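Local coordinates for protein P43 (Trichuris muris, PDB 6QIX) that is the major protein secreted by this whipworm, tethers to matrix and inhibits the function of interleukin-13, at residues N57-G60 against V61-P65; E150-P153 against K154-C157; F203-K206 against N207-H211; K311-P314 against H315-D319. All coordinates share one frame; numbering follows the deposited sequence. Where two conformers were deposited one is given.

Interaction 1. Residues N57-G60 against V61-P65; sequences NLTG and VMDLP. With NAG (2-acetamido-2-deoxy-beta-D-glucopyranose), chain C.
With chi1 at -69°, D63 swings its carboxylate away from its own carbonyl carbon and back to G60, whose N-H reaches OD2 at 2.8 Å from above the carboxylate plane. A chi1 of 172° carries the N57 amide away from its own N, and OD1 accepts the N-H of T59 at 2.9 Å, closing an Asx turn. T59 OG1 adds a weak bond to the same OD1, while its methyl CG2 lies 3.7 Å from D63 OD2. Between these two side-chain braces the backbone folds back on itself: V61 N donates to L58 O at 3.0 Å. G60 suits the bend because its phi is positive (89°), where a CB would press on the carbonyl O of T59. V61 rests CG2 on L58 O, at 3.3 Å. L58 O thus accepts from V61 N and also from a water, which joins it to M62 N and D63 OD1. N57 ND2 is linked covalently to C1 of an N-acetylglucosamine, whose C6 approaches T59 O at 3.5 Å. The arrangement is that of an N-glycosylation sequon, N-L-T, in an Asx turn that runs directly into a type II beta turn at the protein surface.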
loop_
_atom_site.group_PDB
_atom_site.type_symbol
_atom_site.label_atom_id
_atom_site.label_comp_id
_atom_site.label_asym_id
_atom_site.label_seq_id
_atom_site.Cartn_x
_atom_site.Cartn_y
_atom_site.Cartn_z
ATOM N N ASN A 57 -15.213 3.907 7.594
ATOM C CA ASN A 57 -14.931 3.029 8.730
ATOM C C ASN A 57 -13.683 2.217 8.400
ATOM O O ASN A 57 -13.750 1.265 7.627
ATOM C CB ASN A 57 -16.112 2.117 9.037
ATOM C CG ASN A 57 -15.781 1.067 10.084
ATOM O OD1 ASN A 57 -14.714 1.111 10.693
ATOM N ND2 ASN A 57 -16.701 0.105 10.300
ATOM N N LEU A 58 -12.540 2.584 8.996
ATOM C CA LEU A 58 -11.293 1.881 8.725
ATOM C C LEU A 58 -10.993 0.803 9.753
ATOM O O LEU A 58 -9.959 0.138 9.648
ATOM C CB LEU A 58 -10.107 2.856 8.684
ATOM C CG LEU A 58 -10.187 4.029 7.720
ATOM C CD1 LEU A 58 -8.881 4.862 7.755
ATOM C CD2 LEU A 58 -10.458 3.523 6.303
ATOM N N THR A 59 -11.851 0.624 10.746
ATOM C CA THR A 59 -11.606 -0.405 11.742
ATOM C C THR A 59 -11.474 -1.757 11.066
ATOM O O THR A 59 -12.305 -2.131 10.241
ATOM C CB THR A 59 -12.739 -0.429 12.764
ATOM O OG1 THR A 59 -12.868 0.872 13.349
ATOM C CG2 THR A 59 -12.443 -1.448 13.854
ATOM N N GLY A 60 -10.430 -2.499 11.426
ATOM C CA GLY A 60 -10.223 -3.823 10.875
ATOM C C GLY A 60 -9.411 -3.860 9.602
ATOM O O GLY A 60 -8.999 -4.950 9.176
ATOM N N VAL A 61 -9.149 -2.706 8.993
ATOM C CA VAL A 61 -8.412 -2.681 7.742
ATOM C C VAL A 61 -6.914 -2.781 7.984
ATOM O O VAL A 61 -6.210 -3.475 7.249
ATOM C CB VAL A 61 -8.768 -1.408 6.956
ATOM C CG1 VAL A 61 -7.963 -1.334 5.670
ATOM C CG2 VAL A 61 -10.254 -1.351 6.681
ATOM N N MET A 62 -6.387 -2.079 8.978
ATOM C CA MET A 62 -4.956 -2.141 9.243
ATOM C C MET A 62 -4.717 -1.966 10.739
ATOM O O MET A 62 -3.905 -1.148 11.175
ATOM C CB MET A 62 -4.194 -1.101 8.417
ATOM C CG MET A 62 -4.872 0.243 8.282
ATOM S SD MET A 62 -3.690 1.575 7.957
ATOM C CE MET A 62 -2.467 0.718 6.967
ATOM N N ASP A 63 -5.430 -2.743 11.544
ATOM C CA ASP A 63 -5.233 -2.725 12.983
ATOM C C ASP A 63 -4.112 -3.686 13.368
ATOM O O ASP A 63 -3.650 -4.503 12.565
ATOM C CB ASP A 63 -6.540 -3.072 13.696
ATOM C CG ASP A 63 -7.592 -1.979 13.540
ATOM O OD1 ASP A 63 -7.199 -0.809 13.308
ATOM O OD2 ASP A 63 -8.798 -2.283 13.651
ATOM N N LEU A 64 -3.653 -3.558 14.626
ATOM C CA LEU A 64 -2.679 -4.489 15.146
ATOM C C LEU A 64 -3.323 -5.866 15.328
ATOM O O LEU A 64 -4.549 -5.979 15.508
ATOM C CB LEU A 64 -2.121 -3.989 16.469
ATOM C CG LEU A 64 -1.415 -2.646 16.490
ATOM C CD1 LEU A 64 -0.905 -2.373 17.940
ATOM C CD2 LEU A 64 -0.257 -2.634 15.486
ATOM N N PRO A 65 -2.524 -6.933 15.281
ATOM C CA PRO A 65 -3.108 -8.271 15.384
ATOM C C PRO A 65 -3.873 -8.446 16.686
ATOM O O PRO A 65 -3.543 -7.856 17.714
ATOM C CB PRO A 65 -1.899 -9.212 15.305
ATOM C CG PRO A 65 -0.668 -8.339 15.351
ATOM C CD PRO A 65 -1.084 -6.970 14.953
HETATM C C1 NAG C . -16.489 -0.951 11.287
HETATM C C2 NAG C . -17.791 -1.305 12.005
HETATM C C3 NAG C . -17.538 -2.386 13.055
HETATM C C4 NAG C . -16.877 -3.602 12.418
HETATM C C5 NAG C . -15.605 -3.190 11.680
HETATM C C6 NAG C . -14.966 -4.341 10.926
HETATM C C7 NAG C . -19.427 0.523 12.063
HETATM C C8 NAG C . -19.925 1.719 12.816
HETATM N N2 NAG C . -18.391 -0.127 12.610
HETATM O O3 NAG C . -18.766 -2.777 13.656
HETATM O O4 NAG C . -16.555 -4.562 13.420
HETATM O O5 NAG C . -15.900 -2.161 10.719
HETATM O O6 NAG C . -15.469 -4.486 9.601
HETATM O O7 NAG C . -19.939 0.162 11.001
HETATM O O HOH W 1 -7.350 -0.073 10.398
HETATM O O HOH W 2 -6.521 -5.372 10.578
#

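Interaction 2. Residues E150-P153 against K154-C157; sequences ESIP and KKHC
After E150, at the weakly bonded end of helix 139-151, the backbone runs through I152 and P153 in polyproline-II conformation and passes by way of K154 into strand 155-160. K154 reaches back across this link. Its chain runs out almost straight and bends only at the last torsion (chi4 73°), which turns NZ onto the carbonyl of E150: the bond to E150 O is 3.2 Å and lies in the carbonyl plane, on a lone pair. E150 bends its own chain at chi2, bringing OE1 to 3.6 Å from K154 NZ as a salt bridge and to 3.4 Å from K154 CE. A lysine suits this place, since the ammonium meets a carboxylate and a carbonyl at a helix end, where the local potential is probably negative. This is a helix-to-strand connection, leading to an outer strand of a three-stranded antiparallel sheet that C157 ties to neighbouring strand 163-168 through its disulfide with C166. K155 folds at chi2 and curls back over the residue two before it, NZ donating to P153 O at 2.8 Å in the carbonyl plane. K155 NZ also bonds to Y37 OH. The methyl I152 CG2 sits 3.9 Å from K155 NZ, while P153 and I152 pack against F79.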
loop_
_atom_site.group_PDB
_atom_site.type_symbol
_atom_site.label_atom_id
_atom_site.label_comp_id
_atom_site.label_asym_id
_atom_site.label_seq_id
_atom_site.Cartn_x
_atom_site.Cartn_y
_atom_site.Cartn_z
ATOM N N GLU A 150 1.746 10.591 1.631
ATOM C CA GLU A 150 3.189 10.706 1.742
ATOM C C GLU A 150 3.608 11.621 2.883
ATOM O O GLU A 150 4.774 11.559 3.291
ATOM C CB GLU A 150 3.798 11.213 0.437
ATOM C CG GLU A 150 3.824 10.144 -0.703
ATOM C CD GLU A 150 4.684 8.943 -0.323
ATOM O OE1 GLU A 150 5.927 9.022 -0.524
ATOM O OE2 GLU A 150 4.120 7.942 0.209
ATOM N N SER A 151 2.695 12.467 3.393
ATOM C CA SER A 151 3.040 13.399 4.454
ATOM C C SER A 151 3.037 12.726 5.821
ATOM O O SER A 151 3.659 13.250 6.762
ATOM C CB SER A 151 2.086 14.603 4.431
ATOM O OG SER A 151 0.764 14.251 4.763
ATOM N N ILE A 152 2.407 11.560 5.944
ATOM C CA ILE A 152 2.465 10.802 7.207
ATOM C C ILE A 152 3.904 10.360 7.461
ATOM O O ILE A 152 4.584 9.886 6.518
ATOM C CB ILE A 152 1.523 9.583 7.155
ATOM C CG1 ILE A 152 0.159 9.975 6.593
ATOM C CG2 ILE A 152 1.420 8.915 8.518
ATOM C CD1 ILE A 152 -0.796 10.549 7.566
ATOM N N PRO A 153 4.403 10.427 8.700
ATOM C CA PRO A 153 5.795 10.020 8.964
ATOM C C PRO A 153 6.048 8.568 8.568
ATOM O O PRO A 153 5.241 7.676 8.846
ATOM C CB PRO A 153 5.948 10.250 10.484
ATOM C CG PRO A 153 4.947 11.286 10.799
ATOM C CD PRO A 153 3.780 11.064 9.873
ATOM N N LYS A 154 7.177 8.333 7.886
ATOM C CA LYS A 154 7.470 7.024 7.315
ATOM C C LYS A 154 8.182 6.129 8.316
ATOM O O LYS A 154 9.123 6.549 9.000
ATOM C CB LYS A 154 8.298 7.209 6.058
ATOM C CG LYS A 154 7.516 7.907 4.937
ATOM C CD LYS A 154 8.241 7.819 3.640
ATOM C CE LYS A 154 7.390 8.372 2.515
ATOM N NZ LYS A 154 7.330 9.832 2.638
ATOM N N LYS A 155 7.729 4.894 8.416
ATOM C CA LYS A 155 8.238 3.997 9.451
ATOM C C LYS A 155 9.486 3.253 8.985
ATOM O O LYS A 155 9.634 2.921 7.797
ATOM C CB LYS A 155 7.161 2.987 9.884
ATOM C CG LYS A 155 6.145 3.516 10.874
ATOM C CD LYS A 155 5.268 4.499 10.136
ATOM C CE LYS A 155 3.996 4.834 10.845
ATOM N NZ LYS A 155 3.434 6.180 10.388
ATOM N N HIS A 156 10.405 3.052 9.929
ATOM C CA HIS A 156 11.667 2.326 9.764
ATOM C C HIS A 156 11.762 1.350 10.933
ATOM O O HIS A 156 11.930 1.772 12.081
ATOM C CB HIS A 156 12.859 3.281 9.746
ATOM C CG HIS A 156 12.716 4.420 8.751
ATOM N ND1 HIS A 156 12.625 4.217 7.386
ATOM C CD2 HIS A 156 12.639 5.758 8.932
ATOM C CE1 HIS A 156 12.520 5.383 6.772
ATOM N NE2 HIS A 156 12.528 6.336 7.689
ATOM N N CYS A 157 11.645 0.057 10.642
ATOM C CA CYS A 157 11.543 -0.971 11.673
ATOM C C CYS A 157 12.632 -2.008 11.530
ATOM O O CYS A 157 12.983 -2.396 10.413
ATOM C CB CYS A 157 10.195 -1.712 11.625
ATOM S SG CYS A 157 8.748 -0.674 11.748
#

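Interaction 3. Residues F203-K206 against N207-H211; sequences FPLK and NIVSH
The carbonyl O of P204 is gripped by two backbone N-H groups, N207 N at 2.9 Å from above the carbonyl plane and I208 N at 3.3 Å within it. P204 is the N-cap residue of helix 205-216, and this pair of bonds opens the first turn; V209 N to L205 O and S210 N to K206 O carry on the alpha-helical pattern. Proline fits because the helix asks no N-H of its N-cap residue. The peptide bond between F203 and P204 is cis. The pyrrolidine ring crosses the N207 amide, with P204 CD 3.7 Å from N207 ND2, and a water accepts from ND2 and donates to F203 O, linking the helix start to the residue ahead of it. K206 holds CG between its backbone N and carbonyl carbon (chi1 59°) and runs beside N207, its NZ 3.7 Å from N207 OD1. Among the apolar residues, L205 CG stands 4.4 Å from V209 CG2, and L205 also touches L328 of a distant loop. F203, which leans on P329, lies alongside I208 and points the same way. The methyl I208 CD1 sits over one face of the F203 ring, toward its rim and 4.1 Å from F203 CD1.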
loop_
_atom_site.group_PDB
_atom_site.type_symbol
_atom_site.label_atom_id
_atom_site.label_comp_id
_atom_site.label_asym_id
_atom_site.label_seq_id
_atom_site.Cartn_x
_atom_site.Cartn_y
_atom_site.Cartn_z
ATOM N N PHE A 203 -1.495 -12.510 -15.331
ATOM C CA PHE A 203 -0.872 -13.768 -14.991
ATOM C C PHE A 203 -0.547 -14.580 -16.241
ATOM O O PHE A 203 -1.165 -14.401 -17.294
ATOM C CB PHE A 203 -1.815 -14.575 -14.090
ATOM C CG PHE A 203 -2.161 -13.865 -12.810
ATOM C CD1 PHE A 203 -1.271 -13.849 -11.746
ATOM C CD2 PHE A 203 -3.343 -13.188 -12.686
ATOM C CE1 PHE A 203 -1.588 -13.183 -10.551
ATOM C CE2 PHE A 203 -3.666 -12.531 -11.485
ATOM C CZ PHE A 203 -2.764 -12.492 -10.453
ATOM N N PRO A 204 0.384 -15.528 -16.138
ATOM C CA PRO A 204 1.101 -15.961 -14.925
ATOM C C PRO A 204 2.028 -14.917 -14.289
ATOM O O PRO A 204 2.449 -13.926 -14.905
ATOM C CB PRO A 204 1.931 -17.163 -15.414
ATOM C CG PRO A 204 2.028 -16.994 -16.873
ATOM C CD PRO A 204 0.766 -16.317 -17.311
ATOM N N LEU A 205 2.344 -15.153 -13.017
ATOM C CA LEU A 205 3.190 -14.215 -12.287
ATOM C C LEU A 205 4.528 -13.972 -12.980
ATOM O O LEU A 205 5.026 -12.831 -13.000
ATOM C CB LEU A 205 3.420 -14.740 -10.871
ATOM C CG LEU A 205 4.286 -13.919 -9.936
ATOM C CD1 LEU A 205 3.617 -12.573 -9.655
ATOM C CD2 LEU A 205 4.481 -14.755 -8.661
ATOM N N LYS A 206 5.124 -15.014 -13.574
ATOM C CA LYS A 206 6.397 -14.803 -14.269
ATOM C C LYS A 206 6.275 -13.791 -15.415
ATOM O O LYS A 206 7.250 -13.062 -15.708
ATOM C CB LYS A 206 6.974 -16.136 -14.763
ATOM C CG LYS A 206 6.115 -16.900 -15.701
ATOM C CD LYS A 206 6.822 -18.181 -16.179
ATOM C CE LYS A 206 5.867 -19.083 -16.953
ATOM N NZ LYS A 206 5.295 -18.403 -18.122
ATOM N N ASN A 207 5.109 -13.705 -16.064
ATOM C CA ASN A 207 4.953 -12.693 -17.104
ATOM C C ASN A 207 4.849 -11.304 -16.489
ATOM O O ASN A 207 5.410 -10.333 -17.022
ATOM C CB ASN A 207 3.724 -12.946 -17.970
ATOM C CG ASN A 207 3.876 -14.132 -18.866
ATOM O OD1 ASN A 207 4.909 -14.797 -18.861
ATOM N ND2 ASN A 207 2.836 -14.418 -19.648
ATOM N N ILE A 208 4.149 -11.179 -15.363
ATOM C CA ILE A 208 4.073 -9.880 -14.685
ATOM C C ILE A 208 5.466 -9.400 -14.307
ATOM O O ILE A 208 5.826 -8.237 -14.513
ATOM C CB ILE A 208 3.163 -9.975 -13.446
ATOM C CG1 ILE A 208 1.703 -10.192 -13.837
ATOM C CG2 ILE A 208 3.242 -8.713 -12.594
ATOM C CD1 ILE A 208 0.794 -10.472 -12.695
ATOM N N VAL A 209 6.271 -10.299 -13.735
ATOM C CA VAL A 209 7.621 -9.954 -13.302
ATOM C C VAL A 209 8.459 -9.536 -14.501
ATOM O O VAL A 209 9.139 -8.510 -14.470
ATOM C CB VAL A 209 8.257 -11.139 -12.557
ATOM C CG1 VAL A 209 9.752 -10.935 -12.345
ATOM C CG2 VAL A 209 7.577 -11.317 -11.252
ATOM N N SER A 210 8.413 -10.313 -15.577
ATOM C CA SER A 210 9.223 -9.972 -16.736
ATOM C C SER A 210 8.809 -8.632 -17.304
ATOM O O SER A 210 9.651 -7.854 -17.744
ATOM C CB SER A 210 9.116 -11.072 -17.795
ATOM O OG SER A 210 9.678 -12.240 -17.250
ATOM N N HIS A 211 7.517 -8.322 -17.267
ATOM C CA HIS A 211 7.042 -7.056 -17.825
ATOM C C HIS A 211 7.496 -5.886 -16.973
ATOM O O HIS A 211 7.819 -4.808 -17.500
ATOM C CB HIS A 211 5.515 -7.068 -17.955
ATOM C CG HIS A 211 5.029 -7.622 -19.261
ATOM N ND1 HIS A 211 4.220 -8.735 -19.350
ATOM C CD2 HIS A 211 5.244 -7.216 -20.538
ATOM C CE1 HIS A 211 3.942 -8.985 -20.619
ATOM N NE2 HIS A 211 4.547 -8.077 -21.361
HETATM O O HOH W 3 0.461 -12.788 -19.269
HETATM O O HOH W 4 9.950 -13.710 -15.032
#

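Interaction 4. Residues K311-P314 against H315-D319; sequences KHMP and HWKRD
P314 and W316 lie side by side and point the same way, the pyrrolidine ring meeting the indole obliquely near its five-membered part. P314 CG is 3.4 Å from W316 NE1 and 3.7 Å from W316 CE2, and P314 CB also stands close to NE1. W316 brings its ring there by placing CG between its backbone N and carbonyl carbon (chi1 60°), which folds the indole back toward the start of the helix. The two residue types suit each other in this position, because the rigid proline ring gives the broad indole a firm apolar surface. K317 meets P314 from a different direction: its CB points at the proline, 4.1 Å from P314 CD, before the chain bends and carries the ammonium off. M313 runs extended beyond CG and lays its sulfur on the helix backbone, SD 4.0 Å from R318 CA, while M313 CB faces R318 CB. R318 sends its guanidinium the other way, where NE donates to D319 OD1 at 2.8 Å in a salt bridge and NH2 makes a weak bond to C157 O. In the backbone, P314 O accepts a nearly straight bond from R318 N at 2.9 Å (172°) and a weaker one from K317 N. The whole is a short connection between two helices: a Schellman motif, with H312 at positive phi as its C-prime residue and M313 N reaching back to S308 O, ends helix 292-310, and a proline at the N-cap position starts helix 315-325.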
loop_
_atom_site.group_PDB
_atom_site.type_symbol
_atom_site.label_atom_id
_atom_site.label_comp_id
_atom_site.label_asym_id
_atom_site.label_seq_id
_atom_site.Cartn_x
_atom_site.Cartn_y
_atom_site.Cartn_z
ATOM N N LYS A 311 18.729 -13.062 3.241
ATOM C CA LYS A 311 19.619 -12.223 2.442
ATOM C C LYS A 311 20.090 -10.984 3.204
ATOM O O LYS A 311 20.708 -10.086 2.601
ATOM C CB LYS A 311 18.914 -11.832 1.129
ATOM C CG LYS A 311 18.457 -13.047 0.334
ATOM C CD LYS A 311 18.503 -12.844 -1.183
ATOM C CE LYS A 311 19.211 -14.023 -1.877
ATOM N NZ LYS A 311 19.322 -13.810 -3.340
ATOM N N HIS A 312 19.798 -10.921 4.509
ATOM C CA HIS A 312 20.227 -9.836 5.379
ATOM C C HIS A 312 19.854 -8.466 4.836
ATOM O O HIS A 312 20.680 -7.542 4.793
ATOM C CB HIS A 312 21.726 -9.929 5.606
ATOM C CG HIS A 312 22.210 -11.335 5.763
ATOM N ND1 HIS A 312 22.116 -12.022 6.953
ATOM C CD2 HIS A 312 22.793 -12.183 4.882
ATOM C CE1 HIS A 312 22.623 -13.235 6.797
ATOM N NE2 HIS A 312 23.035 -13.360 5.547
ATOM N N MET A 313 18.574 -8.307 4.477
ATOM C CA MET A 313 18.156 -7.051 3.888
ATOM C C MET A 313 17.999 -5.977 4.952
ATOM O O MET A 313 17.283 -6.184 5.934
ATOM C CB MET A 313 16.828 -7.199 3.178
ATOM C CG MET A 313 16.840 -8.094 1.965
ATOM S SD MET A 313 15.292 -7.822 1.061
ATOM C CE MET A 313 15.688 -8.892 -0.345
ATOM N N PRO A 314 18.629 -4.826 4.791
ATOM C CA PRO A 314 18.309 -3.691 5.661
ATOM C C PRO A 314 16.889 -3.222 5.427
ATOM O O PRO A 314 16.281 -3.490 4.371
ATOM C CB PRO A 314 19.315 -2.609 5.262
ATOM C CG PRO A 314 19.800 -2.977 3.949
ATOM C CD PRO A 314 19.621 -4.482 3.767
ATOM N N HIS A 315 16.370 -2.479 6.420
ATOM C CA HIS A 315 14.944 -2.129 6.373
ATOM C C HIS A 315 14.594 -1.364 5.088
ATOM O O HIS A 315 13.506 -1.568 4.529
ATOM C CB HIS A 315 14.470 -1.352 7.629
ATOM C CG HIS A 315 15.243 -0.111 7.937
ATOM N ND1 HIS A 315 15.086 1.061 7.232
ATOM C CD2 HIS A 315 16.159 0.150 8.903
ATOM C CE1 HIS A 315 15.918 1.973 7.709
ATOM N NE2 HIS A 315 16.561 1.452 8.742
ATOM N N TRP A 316 15.495 -0.512 4.590
ATOM C CA TRP A 316 15.151 0.316 3.416
ATOM C C TRP A 316 15.019 -0.534 2.156
ATOM O O TRP A 316 14.214 -0.230 1.246
ATOM C CB TRP A 316 16.188 1.431 3.212
ATOM C CG TRP A 316 17.619 0.955 2.970
ATOM C CD1 TRP A 316 18.637 0.831 3.913
ATOM C CD2 TRP A 316 18.176 0.544 1.721
ATOM N NE1 TRP A 316 19.769 0.338 3.315
ATOM C CE2 TRP A 316 19.519 0.165 1.970
ATOM C CE3 TRP A 316 17.665 0.459 0.405
ATOM C CZ2 TRP A 316 20.366 -0.299 0.949
ATOM C CZ3 TRP A 316 18.481 0.004 -0.602
ATOM C CH2 TRP A 316 19.855 -0.369 -0.320
ATOM N N LYS A 317 15.780 -1.617 2.100
ATOM C CA LYS A 317 15.724 -2.507 0.958
ATOM C C LYS A 317 14.524 -3.445 1.065
ATOM O O LYS A 317 13.793 -3.637 0.080
ATOM C CB LYS A 317 17.033 -3.271 0.837
ATOM C CG LYS A 317 17.089 -4.167 -0.397
ATOM C CD LYS A 317 18.364 -4.970 -0.487
ATOM C CE LYS A 317 19.586 -4.094 -0.521
ATOM N NZ LYS A 317 20.657 -4.707 -1.356
ATOM N N ARG A 318 14.309 -4.036 2.258
ATOM C CA ARG A 318 13.094 -4.823 2.489
ATOM C C ARG A 318 11.839 -4.019 2.143
ATOM O O ARG A 318 10.925 -4.515 1.468
ATOM C CB ARG A 318 13.068 -5.265 3.950
ATOM C CG ARG A 318 11.941 -6.225 4.347
ATOM C CD ARG A 318 10.628 -5.493 4.817
ATOM N NE ARG A 318 10.923 -4.443 5.786
ATOM C CZ ARG A 318 11.235 -4.645 7.059
ATOM N NH1 ARG A 318 11.285 -5.868 7.548
ATOM N NH2 ARG A 318 11.561 -3.620 7.834
ATOM N N ASP A 319 11.763 -2.778 2.630
ATOM C CA ASP A 319 10.584 -1.946 2.396
ATOM C C ASP A 319 10.398 -1.666 0.908
ATOM O O ASP A 319 9.264 -1.697 0.375
ATOM C CB ASP A 319 10.722 -0.634 3.175
ATOM C CG ASP A 319 10.581 -0.821 4.696
ATOM O OD1 ASP A 319 10.058 -1.906 5.080
ATOM O OD2 ASP A 319 10.951 0.115 5.479
#

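All four contacts join chain neighbours around a turn or a helix end. Interactions 1, 2 and 4 are surface contacts, whereas interaction 3 is partly buried, with L205 and I208 inward. Interactions 3 and 4 share a proline at the N-cap position whose carbonyl accepts from the first turn; the apolar partners differ. Interaction 1 instead relies on side-chain oxygens and water in a glycosylated loop, and interaction 2 on lysine ammoniums bonded to carbonyls and, for one, a carboxylate. Interactions 2 and 4 touch where H156 meets H315 and strand 155-160 meets helix 315-325. Interactions 1 and 3 touch none of the others and lie on opposite sides of the chain's centre, their centres about 31 Å apart.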